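Local coordinates for argininosuccinate lyase (Chelativorans sp., PDB 6G3E), which makes and breaks carbon-nitrogen bonds as an ethylenediamine-N,N'-disuccinic acid (EDDS) lyase of the aspartase/fumarase superfamily, at residues 50-55 against 488-493; 134-139 against 181-186; 272-277 against 285-290; 355-360 against 433-438. All coordinates share one frame; numbering follows the deposited sequence.

Interaction 2 is the core contact, centred about 6 Å from the centre of the chain, and it joins two antiparallel helices through aliphatic side chains with ions at its margins. Interactions 1 and 4 lie far out on opposite sides of that centre, their own centres about 69 Å apart, and both are only partly buried. Helix 451-500 links two of the contacts: it supplies residues 488-493 to interaction 1 and also flanks interaction 2. Interaction 3 is the one at an annotated site, a loop contact built on a lysine-carbonyl bond. Interaction 1 is apolar with small hydroxyl groups beside it, whereas interaction 4 pairs an alanine-proline touch with a long salt bridge.

Interaction 1 of 4, residues 50-55 against 488-493; sequences HVVMLT and DSVQQI
Val52 and Val490 mark the closest backbone approach, 7.1 Å between their CA atoms, where helix 35-56 crosses the long helix 451-500 at 58°, the axes of the two segments 10.5 Å apart. Val52 carries most of the contact on its side, and it does so with both methyls. CG1 lies anti to the backbone N (chi1 168°), which leaves CG2 beside that nitrogen. CG2 meets two partners one turn apart on the opposing helix: Ile493 CD1 at 4.1 Å and Val490 CG2 at 4.3 Å. The other branch, Val52 CG1, comes to the CB of Ser489, again at 4.3 Å. Ile493 approaches with the far end of its long branch, its side chain lying at a slant to Val52, and the same CD1 comes 4.3 Å from Thr55 OG1.

That threonine hydroxyl is engaged in its own helix. Thr55 OG1 donates to Val51 O at 2.8 Å, while Thr55 N reaches the same carbonyl oxygen from the opposite face of its plane. OG1 is also hydrogen-bonded to Ser65 OG in helix 62-79, whose Ser65 touches Ile493 as well. The hydroxyl of Ser489 likewise turns back into its own helix, bonding to Thr485 O, and Leu218 of helix 212-218 packs on Val52.

No hydrogen bond or ion pair passes between the segments. The touch is aliphatic and fairly loose: at this crossing the two helices meet through Val52 resting on Val490 and Ile493, while the hydroxyl groups beside it find their partners elsewhere.

Interaction 2 of 4, residues 134-139 against 181-186; sequences AVIGYR and KNLDRY. With NA (sodium ion), chain E.
Val135 and Leu183 reach toward each other tip to tip between two nearly antiparallel helix segments (169°), with Val135 CG1 3.7 Å from Leu183 CD2. Leu183 is the hub. Its CG lies beside the backbone N (chi1 -78°), anti to the carbonyl carbon, and from there CD2 also meets Ile136 CG1 at 4.0 Å, the two side chains crossing at about a right angle. Its second methyl, CD1, touches the extended chain of Arg139 at CD, 4.2 Å away. The other branch of Val135, CG2, approaches the Tyr186 ring at CE2 obliquely.

One residue on from Leu183, Asp184 binds a sodium ion through OD2 alone, at 2.4 Å. Five waters complete six ligands, and water 1 donates back to Asp184 OD1 at 2.8 Å, bracing the carboxylate against the hydrated ion. OD1 also forms a salt bridge with Arg187.

Around this buried pair, helix 451-500 covers one flank, with Asp468 against Leu183 and Ile136 and salt bridges from Glu464 and Asp468 to Arg139. Tyr186 OH bonds Asn245 of helix 236-262, helix 329-348 lies against Ala134 and Tyr138, and Arg185 pairs with Glu240 of the second subunit.

Interaction 3 of 4, residues 272-277 against 285-290; sequences LDASFA and QKKNPD. With FMT (formic acid), chain C.
Leu272, Ala277, Lys287 and Pro289 tie together the two ends of the loop that runs from strand 270-271 to helix 290-301 and carries substrate-binding residues. Lys287 makes the polar bond. With CG anti to the backbone N (chi1 -175°) and the chain extended beyond it, NZ donates to Leu272 O at 2.9 Å, nearly head-on to the carbonyl (C=O...N 162°). Its ammonium group also forms a salt bridge with Glu271. On the way, Lys287 CG passes 3.8 Å from Ala277 CB, and Ala277 CA makes a CH...O contact with Asn288 O at 3.3 Å. Leu272 lies across Pro289 at about a right angle, CD1 3.7 Å from the proline CA.

The second segment closes the superfamily's signature sequence, here SSIMPQKKNP, with Pro289 centring an inverse gamma turn right before the helix. On the first segment an Asx turn shapes the chain: Asp273 OD2 accepts from Ser275 N, above the carboxylate plane, and from Ser275 OG.

Lys286 and Asn288 face the other way, into the pocket where fumarate and succinate bind. Lys286, bent along its chain, donates through NZ to Asn288 OD1 at 2.8 Å. Lys286 NZ also reaches O2 of a formate, probably from the crystallisation liquor, at 2.7 Å. Asn288 ND2 gives the same oxygen a second bond of 2.9 Å, so its amide is gripped at both ends and its rotation is fixed. Thr158 of the third subunit bonds both Lys286 NZ and the formate, which Asn113 of the fourth subunit also holds.

Interaction 4 of 4, residues 355-360 against 433-438; sequences RMRQYA and ALDPWQ
Ala360 and Pro436 form the close-packed part of this contact, the alanine CB 3.8 Å from the proline CB, at the point where the backbones come nearest (CA atoms 5.9 Å apart). Both residues are buried, and Val155 of strand 153-158 adds to the packing on Ala360. A turn earlier on helix 353-362, at the exposed margin, the contact loosens. Arg357 starts with CG anti to the backbone N (chi1 176°), runs out extended, then bends at chi3, and this brings its guanidinium over the start of helix 436-442. Pro436 CG lies over one face of that group, 4.0 Å from NH2, the two side chains crossing at about a right angle. Trp437 comes to NH1 through its CB, at 3.9 Å, while its indole leads away.

The carboxylate that Arg357 approaches belongs to the N-cap residue. Asp435 stands right before helix 436-442, its OD1 accepting from Trp437 N at 3.0 Å and from Gln438 N at 3.3 Å, both weak bonds. Gln438 NE2 adds a bond to Asp435 OD2 at 3.1 Å, the oxygen near the plane of the glutamine amide and the donor above the carboxylate plane, and also bonds to Asp432.

Across the segments the carboxylate meets the arginine in a long salt bridge, Asp435 OD1 to Arg357 NH1 at 3.9 Å. OD1 sits at the guanidinium edge, but the planes of the two groups are turned 70° apart. Such a pairing probably adds a little electrostatic attraction without fixing the arginine, whose side chain also rests on Val153 of strand 153-158.

Interaction 1 of 4, residues 50-55 against 488-493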
# COMPACT_ATOMS: atom_id res chain seq x y z
N HIS A 50 -4.66 -15.56 -34.97
CA HIS A 50 -3.28 -15.59 -35.42
C HIS A 50 -3.13 -16.51 -36.64
O HIS A 50 -2.53 -16.13 -37.65
CB HIS A 50 -2.36 -16.06 -34.29
CG HIS A 50 -0.91 -16.05 -34.65
ND1 HIS A 50 -0.20 -14.89 -34.84
CD2 HIS A 50 -0.04 -17.07 -34.85
CE1 HIS A 50 1.05 -15.19 -35.15
NE2 HIS A 50 1.18 -16.50 -35.16
N VAL A 51 -3.68 -17.71 -36.54
CA VAL A 51 -3.64 -18.67 -37.64
C VAL A 51 -4.32 -18.12 -38.90
O VAL A 51 -3.79 -18.26 -40.00
CB VAL A 51 -4.29 -20.00 -37.22
CG1 VAL A 51 -4.61 -20.90 -38.41
CG2 VAL A 51 -3.37 -20.73 -36.24
N VAL A 52 -5.48 -17.50 -38.73
CA VAL A 52 -6.17 -16.90 -39.87
C VAL A 52 -5.31 -15.82 -40.52
O VAL A 52 -5.20 -15.76 -41.75
CB VAL A 52 -7.54 -16.30 -39.45
CG1 VAL A 52 -8.12 -15.43 -40.56
CG2 VAL A 52 -8.51 -17.41 -39.09
N MET A 53 -4.69 -14.98 -39.71
CA MET A 53 -3.79 -13.96 -40.23
C MET A 53 -2.61 -14.58 -40.98
O MET A 53 -2.26 -14.12 -42.06
CB MET A 53 -3.27 -13.06 -39.10
CG MET A 53 -2.29 -11.99 -39.56
SD MET A 53 -0.56 -12.53 -39.57
CE MET A 53 -0.30 -12.87 -37.82
N LEU A 54 -2.00 -15.62 -40.41
CA LEU A 54 -0.89 -16.29 -41.08
C LEU A 54 -1.33 -16.84 -42.44
O LEU A 54 -0.54 -16.92 -43.37
CB LEU A 54 -0.32 -17.43 -40.24
CG LEU A 54 0.37 -17.09 -38.91
CD1 LEU A 54 0.75 -18.38 -38.21
CD2 LEU A 54 1.59 -16.21 -39.12
N THR A 55 -2.60 -17.21 -42.53
CA THR A 55 -3.14 -17.75 -43.77
C THR A 55 -3.28 -16.65 -44.82
O THR A 55 -2.92 -16.86 -45.98
CB THR A 55 -4.49 -18.44 -43.54
OG1 THR A 55 -4.39 -19.36 -42.45
CG2 THR A 55 -4.91 -19.20 -44.79
N ASP A 488 -16.68 -16.76 -38.64
CA ASP A 488 -16.99 -16.97 -40.04
C ASP A 488 -15.74 -17.32 -40.84
O ASP A 488 -15.77 -18.21 -41.70
CB ASP A 488 -17.64 -15.71 -40.65
CG ASP A 488 -19.03 -15.45 -40.11
OD1 ASP A 488 -19.59 -16.32 -39.40
OD2 ASP A 488 -19.58 -14.37 -40.40
N SER A 489 -14.65 -16.63 -40.54
CA SER A 489 -13.39 -16.85 -41.24
C SER A 489 -12.87 -18.26 -40.98
O SER A 489 -12.37 -18.92 -41.89
CB SER A 489 -12.36 -15.81 -40.80
OG SER A 489 -12.75 -14.51 -41.18
N VAL A 490 -12.99 -18.71 -39.73
CA VAL A 490 -12.56 -20.04 -39.35
C VAL A 490 -13.35 -21.11 -40.11
O VAL A 490 -12.77 -22.09 -40.61
CB VAL A 490 -12.71 -20.25 -37.82
CG1 VAL A 490 -12.52 -21.72 -37.44
CG2 VAL A 490 -11.71 -19.38 -37.07
N GLN A 491 -14.66 -20.93 -40.20
CA GLN A 491 -15.51 -21.90 -40.88
C GLN A 491 -15.27 -21.92 -42.39
O GLN A 491 -15.30 -22.98 -43.01
CB GLN A 491 -16.99 -21.61 -40.60
CG GLN A 491 -17.47 -22.03 -39.21
CD GLN A 491 -16.94 -23.38 -38.77
OE1 GLN A 491 -16.33 -23.51 -37.70
NE2 GLN A 491 -17.17 -24.41 -39.59
N GLN A 492 -15.04 -20.75 -42.98
CA GLN A 492 -14.68 -20.66 -44.39
C GLN A 492 -13.46 -21.51 -44.72
O GLN A 492 -13.48 -22.30 -45.67
CB GLN A 492 -14.43 -19.21 -44.79
CG GLN A 492 -15.71 -18.39 -44.85
CD GLN A 492 -15.46 -16.89 -44.78
OE1 GLN A 492 -14.32 -16.43 -44.75
NE2 GLN A 492 -16.54 -16.13 -44.75
N ILE A 493 -12.40 -21.35 -43.93
CA ILE A 493 -11.17 -22.09 -44.15
C ILE A 493 -11.38 -23.59 -43.96
O ILE A 493 -10.95 -24.39 -44.80
CB ILE A 493 -10.05 -21.60 -43.20
CG1 ILE A 493 -9.63 -20.18 -43.58
CG2 ILE A 493 -8.84 -22.55 -43.25
CD1 ILE A 493 -8.69 -19.50 -42.59

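Interaction 2 of 4, residues 134-139 against 181-186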
# COMPACT_ATOMS: atom_id res chain seq x y z
N ALA A 134 -22.17 -2.43 -14.71
CA ALA A 134 -22.58 -2.45 -13.31
C ALA A 134 -22.61 -1.05 -12.71
O ALA A 134 -23.53 -0.71 -11.96
CB ALA A 134 -21.66 -3.35 -12.50
N VAL A 135 -21.60 -0.25 -13.02
CA VAL A 135 -21.51 1.11 -12.51
C VAL A 135 -22.63 1.99 -13.10
O VAL A 135 -23.16 2.87 -12.43
CB VAL A 135 -20.12 1.73 -12.81
CG1 VAL A 135 -20.06 3.20 -12.43
CG2 VAL A 135 -19.05 0.95 -12.06
N ILE A 136 -22.99 1.74 -14.35
CA ILE A 136 -24.14 2.42 -14.94
C ILE A 136 -25.41 2.04 -14.18
O ILE A 136 -26.23 2.90 -13.86
CB ILE A 136 -24.30 2.09 -16.44
CG1 ILE A 136 -23.22 2.81 -17.26
CG2 ILE A 136 -25.67 2.53 -16.95
CD1 ILE A 136 -23.12 2.36 -18.71
N GLY A 137 -25.56 0.76 -13.87
CA GLY A 137 -26.71 0.29 -13.10
C GLY A 137 -26.80 0.93 -11.73
O GLY A 137 -27.89 1.23 -11.22
N TYR A 138 -25.64 1.12 -11.12
CA TYR A 138 -25.51 1.77 -9.82
C TYR A 138 -25.95 3.23 -9.94
O TYR A 138 -26.77 3.72 -9.15
CB TYR A 138 -24.05 1.65 -9.36
CG TYR A 138 -23.67 2.16 -7.99
CD1 TYR A 138 -24.59 2.23 -6.94
CD2 TYR A 138 -22.36 2.54 -7.74
CE1 TYR A 138 -24.19 2.69 -5.68
CE2 TYR A 138 -21.96 2.99 -6.51
CZ TYR A 138 -22.87 3.07 -5.48
OH TYR A 138 -22.43 3.53 -4.26
N ARG A 139 -25.43 3.93 -10.95
CA ARG A 139 -25.78 5.33 -11.15
C ARG A 139 -27.27 5.48 -11.48
O ARG A 139 -27.91 6.43 -11.02
CB ARG A 139 -24.94 5.93 -12.27
CG ARG A 139 -25.03 7.45 -12.31
CD ARG A 139 -24.31 8.04 -13.51
NE ARG A 139 -24.45 9.49 -13.55
CZ ARG A 139 -24.03 10.26 -14.54
NH1 ARG A 139 -23.44 9.72 -15.60
NH2 ARG A 139 -24.20 11.58 -14.48
N LYS A 181 -17.74 10.71 -13.06
CA LYS A 181 -16.31 10.89 -13.24
C LYS A 181 -15.57 9.55 -13.22
O LYS A 181 -14.59 9.37 -13.94
CB LYS A 181 -15.75 11.83 -12.18
CG LYS A 181 -16.11 13.28 -12.45
CD LYS A 181 -15.46 14.24 -11.47
CE LYS A 181 -16.12 14.19 -10.11
NZ LYS A 181 -15.65 15.30 -9.24
N ASN A 182 -16.05 8.60 -12.42
CA ASN A 182 -15.48 7.27 -12.44
C ASN A 182 -15.76 6.56 -13.76
O ASN A 182 -14.92 5.82 -14.26
CB ASN A 182 -15.99 6.45 -11.25
CG ASN A 182 -15.22 6.76 -9.97
OD1 ASN A 182 -13.99 6.84 -9.97
ND2 ASN A 182 -15.94 6.95 -8.88
N LEU A 183 -16.93 6.80 -14.34
CA LEU A 183 -17.23 6.23 -15.65
C LEU A 183 -16.28 6.80 -16.71
O LEU A 183 -15.83 6.07 -17.60
CB LEU A 183 -18.69 6.49 -16.03
CG LEU A 183 -19.68 5.55 -15.34
CD1 LEU A 183 -21.08 6.11 -15.39
CD2 LEU A 183 -19.64 4.16 -15.96
N ASP A 184 -15.95 8.08 -16.61
CA ASP A 184 -14.92 8.67 -17.46
C ASP A 184 -13.56 8.00 -17.26
O ASP A 184 -12.86 7.72 -18.23
CB ASP A 184 -14.78 10.18 -17.20
CG ASP A 184 -15.90 10.99 -17.82
OD1 ASP A 184 -16.50 10.56 -18.83
OD2 ASP A 184 -16.18 12.09 -17.28
N ARG A 185 -13.18 7.76 -16.00
CA ARG A 185 -11.92 7.07 -15.72
C ARG A 185 -11.88 5.73 -16.42
O ARG A 185 -10.89 5.38 -17.04
CB ARG A 185 -11.71 6.86 -14.21
CG ARG A 185 -11.30 8.11 -13.47
CD ARG A 185 -10.94 7.86 -12.00
NE ARG A 185 -10.61 9.13 -11.38
CZ ARG A 185 -11.46 9.88 -10.69
NH1 ARG A 185 -12.70 9.47 -10.43
NH2 ARG A 185 -11.06 11.06 -10.22
N TYR A 186 -12.98 4.98 -16.30
CA TYR A 186 -13.04 3.65 -16.88
C TYR A 186 -13.00 3.68 -18.41
O TYR A 186 -12.35 2.85 -19.05
CB TYR A 186 -14.31 2.92 -16.41
CG TYR A 186 -14.19 2.23 -15.06
CD1 TYR A 186 -13.19 1.31 -14.82
CD2 TYR A 186 -15.11 2.48 -14.05
CE1 TYR A 186 -13.08 0.66 -13.59
CE2 TYR A 186 -15.01 1.83 -12.82
CZ TYR A 186 -14.00 0.93 -12.60
OH TYR A 186 -13.89 0.28 -11.38
NA NA E . -18.29 13.12 -17.70
O HOH W 1 -18.29 12.37 -20.05
O HOH W 2 -19.12 11.02 -17.38
O HOH W 3 -20.58 13.36 -18.25
O HOH W 4 -18.32 13.99 -15.68
O HOH W 5 -16.86 15.12 -18.50

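Interaction 3 of 4, residues 272-277 against 285-290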
# COMPACT_ATOMS: atom_id res chain seq x y z
N LEU A 272 -32.28 -0.12 6.37
CA LEU A 272 -32.05 -1.04 5.28
C LEU A 272 -33.29 -1.89 5.05
O LEU A 272 -34.00 -2.23 6.00
CB LEU A 272 -30.87 -1.96 5.58
CG LEU A 272 -29.46 -1.37 5.56
CD1 LEU A 272 -28.49 -2.47 5.97
CD2 LEU A 272 -29.11 -0.82 4.19
N ASP A 273 -33.56 -2.22 3.80
CA ASP A 273 -34.56 -3.22 3.52
C ASP A 273 -34.10 -4.54 4.12
O ASP A 273 -32.90 -4.86 4.10
CB ASP A 273 -34.80 -3.37 2.02
CG ASP A 273 -35.97 -4.27 1.72
OD1 ASP A 273 -37.12 -3.80 1.87
OD2 ASP A 273 -35.76 -5.44 1.35
N ALA A 274 -35.04 -5.30 4.66
CA ALA A 274 -34.73 -6.59 5.27
C ALA A 274 -33.89 -7.48 4.35
O ALA A 274 -33.05 -8.24 4.83
CB ALA A 274 -36.03 -7.30 5.65
N SER A 275 -34.11 -7.37 3.05
CA SER A 275 -33.43 -8.23 2.09
C SER A 275 -31.95 -7.86 1.92
O SER A 275 -31.23 -8.55 1.20
CB SER A 275 -34.13 -8.18 0.72
OG SER A 275 -34.00 -6.90 0.12
N PHE A 276 -31.52 -6.79 2.57
CA PHE A 276 -30.11 -6.39 2.54
C PHE A 276 -29.52 -6.31 3.94
O PHE A 276 -28.45 -5.74 4.15
CB PHE A 276 -29.97 -5.05 1.82
CG PHE A 276 -30.13 -5.16 0.33
CD1 PHE A 276 -29.06 -5.55 -0.45
CD2 PHE A 276 -31.35 -4.92 -0.27
CE1 PHE A 276 -29.20 -5.69 -1.82
CE2 PHE A 276 -31.50 -5.05 -1.64
CZ PHE A 276 -30.42 -5.44 -2.41
N ALA A 277 -30.21 -6.93 4.90
CA ALA A 277 -29.75 -6.97 6.28
C ALA A 277 -29.69 -8.40 6.79
O ALA A 277 -30.38 -9.29 6.29
CB ALA A 277 -30.66 -6.13 7.17
N GLN A 285 -32.09 -8.80 18.82
CA GLN A 285 -32.55 -7.48 18.40
C GLN A 285 -31.83 -6.97 17.16
O GLN A 285 -32.25 -5.98 16.56
CB GLN A 285 -32.38 -6.45 19.54
CG GLN A 285 -31.00 -5.80 19.69
CD GLN A 285 -29.98 -6.67 20.39
OE1 GLN A 285 -30.26 -7.81 20.77
NE2 GLN A 285 -28.77 -6.13 20.58
N LYS A 286 -30.75 -7.63 16.76
CA LYS A 286 -29.90 -7.07 15.69
C LYS A 286 -30.56 -7.11 14.32
O LYS A 286 -31.11 -8.13 13.88
CB LYS A 286 -28.55 -7.80 15.62
CG LYS A 286 -27.58 -7.46 16.74
CD LYS A 286 -27.23 -5.98 16.76
CE LYS A 286 -25.77 -5.74 17.14
NZ LYS A 286 -24.83 -6.16 16.07
N LYS A 287 -30.52 -5.96 13.66
CA LYS A 287 -30.73 -5.87 12.23
C LYS A 287 -29.42 -5.32 11.67
O LYS A 287 -29.19 -4.11 11.70
CB LYS A 287 -31.92 -4.97 11.89
CG LYS A 287 -32.25 -4.93 10.40
CD LYS A 287 -33.55 -4.22 10.12
CE LYS A 287 -33.69 -3.94 8.64
NZ LYS A 287 -35.12 -3.77 8.23
N ASN A 288 -28.56 -6.22 11.19
CA ASN A 288 -27.17 -5.87 10.92
C ASN A 288 -26.91 -5.45 9.47
O ASN A 288 -27.45 -6.05 8.53
CB ASN A 288 -26.25 -7.05 11.26
CG ASN A 288 -26.04 -7.22 12.76
OD1 ASN A 288 -26.03 -6.25 13.52
ND2 ASN A 288 -25.86 -8.46 13.19
N PRO A 289 -26.07 -4.42 9.28
CA PRO A 289 -25.76 -3.93 7.94
C PRO A 289 -24.69 -4.77 7.24
O PRO A 289 -23.67 -4.25 6.80
CB PRO A 289 -25.26 -2.51 8.22
CG PRO A 289 -24.59 -2.63 9.54
CD PRO A 289 -25.43 -3.60 10.32
N ASP A 290 -24.92 -6.08 7.15
CA ASP A 290 -23.95 -6.99 6.56
C ASP A 290 -23.64 -6.63 5.10
O ASP A 290 -22.50 -6.74 4.66
CB ASP A 290 -24.46 -8.43 6.65
CG ASP A 290 -24.53 -8.93 8.08
OD1 ASP A 290 -23.59 -8.66 8.87
OD2 ASP A 290 -25.52 -9.61 8.43
C FMT C . -23.33 -9.38 15.72
O1 FMT C . -22.37 -8.87 16.30
O2 FMT C . -24.41 -8.78 15.64

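Interaction 4 of 4, residues 355-360 against 433-438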
# COMPACT_ATOMS: atom_id res chain seq x y z
N ARG A 355 -38.37 11.66 11.01
CA ARG A 355 -37.21 11.87 11.87
C ARG A 355 -36.16 12.74 11.18
O ARG A 355 -35.50 13.56 11.82
CB ARG A 355 -36.57 10.56 12.31
CG ARG A 355 -35.48 10.82 13.35
CD ARG A 355 -35.04 9.60 14.13
NE ARG A 355 -36.02 9.19 15.14
CZ ARG A 355 -36.79 8.11 15.06
NH1 ARG A 355 -36.72 7.29 14.02
NH2 ARG A 355 -37.64 7.84 16.05
N MET A 356 -35.99 12.55 9.88
CA MET A 356 -35.08 13.39 9.10
C MET A 356 -35.43 14.86 9.28
O MET A 356 -34.56 15.69 9.58
CB MET A 356 -35.13 13.05 7.62
CG MET A 356 -34.35 11.81 7.22
SD MET A 356 -34.67 11.40 5.50
CE MET A 356 -33.34 10.24 5.16
N ARG A 357 -36.71 15.19 9.10
CA ARG A 357 -37.16 16.56 9.23
C ARG A 357 -37.02 17.07 10.66
O ARG A 357 -36.64 18.21 10.88
CB ARG A 357 -38.61 16.71 8.77
CG ARG A 357 -39.14 18.11 8.99
CD ARG A 357 -40.50 18.35 8.36
NE ARG A 357 -40.54 19.65 7.69
CZ ARG A 357 -40.45 20.82 8.32
NH1 ARG A 357 -40.49 21.95 7.63
NH2 ARG A 357 -40.32 20.87 9.65
N GLN A 358 -37.33 16.22 11.64
CA GLN A 358 -37.22 16.60 13.04
C GLN A 358 -35.80 17.03 13.41
O GLN A 358 -35.61 18.05 14.07
CB GLN A 358 -37.66 15.45 13.95
CG GLN A 358 -37.55 15.76 15.44
CD GLN A 358 -37.55 14.52 16.30
OE1 GLN A 358 -38.36 13.61 16.11
NE2 GLN A 358 -36.62 14.46 17.26
N TYR A 359 -34.80 16.25 12.98
CA TYR A 359 -33.41 16.62 13.21
C TYR A 359 -33.08 17.96 12.56
O TYR A 359 -32.45 18.81 13.17
CB TYR A 359 -32.46 15.54 12.66
CG TYR A 359 -32.38 14.26 13.46
CD1 TYR A 359 -32.88 14.17 14.76
CD2 TYR A 359 -31.80 13.13 12.92
CE1 TYR A 359 -32.80 12.99 15.48
CE2 TYR A 359 -31.72 11.95 13.63
CZ TYR A 359 -32.22 11.88 14.90
OH TYR A 359 -32.13 10.70 15.60
N ALA A 360 -33.51 18.12 11.31
CA ALA A 360 -33.29 19.37 10.58
C ALA A 360 -33.88 20.56 11.32
O ALA A 360 -33.26 21.62 11.41
CB ALA A 360 -33.87 19.27 9.18
N ALA A 433 -35.84 32.11 9.18
CA ALA A 433 -34.46 31.68 9.11
C ALA A 433 -34.29 30.27 9.66
O ALA A 433 -33.46 29.50 9.17
CB ALA A 433 -33.56 32.65 9.87
N LEU A 434 -35.09 29.92 10.66
CA LEU A 434 -34.94 28.65 11.37
C LEU A 434 -35.83 27.54 10.79
O LEU A 434 -35.82 26.42 11.29
CB LEU A 434 -35.25 28.86 12.85
CG LEU A 434 -34.33 29.86 13.57
CD1 LEU A 434 -34.72 30.03 15.03
CD2 LEU A 434 -32.87 29.44 13.46
N ASP A 435 -36.57 27.86 9.74
CA ASP A 435 -37.41 26.87 9.05
C ASP A 435 -36.55 26.04 8.08
O ASP A 435 -36.06 26.58 7.08
CB ASP A 435 -38.55 27.59 8.31
CG ASP A 435 -39.50 26.63 7.59
OD1 ASP A 435 -39.08 25.52 7.18
OD2 ASP A 435 -40.67 27.01 7.39
N PRO A 436 -36.37 24.73 8.37
CA PRO A 436 -35.43 23.94 7.56
C PRO A 436 -35.84 23.80 6.09
O PRO A 436 -34.96 23.76 5.23
CB PRO A 436 -35.45 22.56 8.25
CG PRO A 436 -36.76 22.51 8.93
CD PRO A 436 -37.04 23.91 9.39
N TRP A 437 -37.13 23.74 5.80
CA TRP A 437 -37.56 23.70 4.41
C TRP A 437 -37.20 25.01 3.69
O TRP A 437 -36.78 25.00 2.53
CB TRP A 437 -39.06 23.43 4.29
CG TRP A 437 -39.50 23.27 2.85
CD1 TRP A 437 -40.47 23.97 2.21
CD2 TRP A 437 -38.96 22.36 1.89
NE1 TRP A 437 -40.57 23.55 0.90
CE2 TRP A 437 -39.66 22.56 0.69
CE3 TRP A 437 -37.95 21.39 1.93
CZ2 TRP A 437 -39.38 21.83 -0.47
CZ3 TRP A 437 -37.68 20.67 0.79
CH2 TRP A 437 -38.39 20.89 -0.40
N GLN A 438 -37.35 26.14 4.38
CA GLN A 438 -36.95 27.42 3.79
C GLN A 438 -35.44 27.51 3.62
O GLN A 438 -34.96 28.18 2.71
CB GLN A 438 -37.45 28.60 4.62
CG GLN A 438 -38.96 28.86 4.48
CD GLN A 438 -39.40 30.09 5.26
OE1 GLN A 438 -39.01 31.21 4.93
NE2 GLN A 438 -40.19 29.88 6.30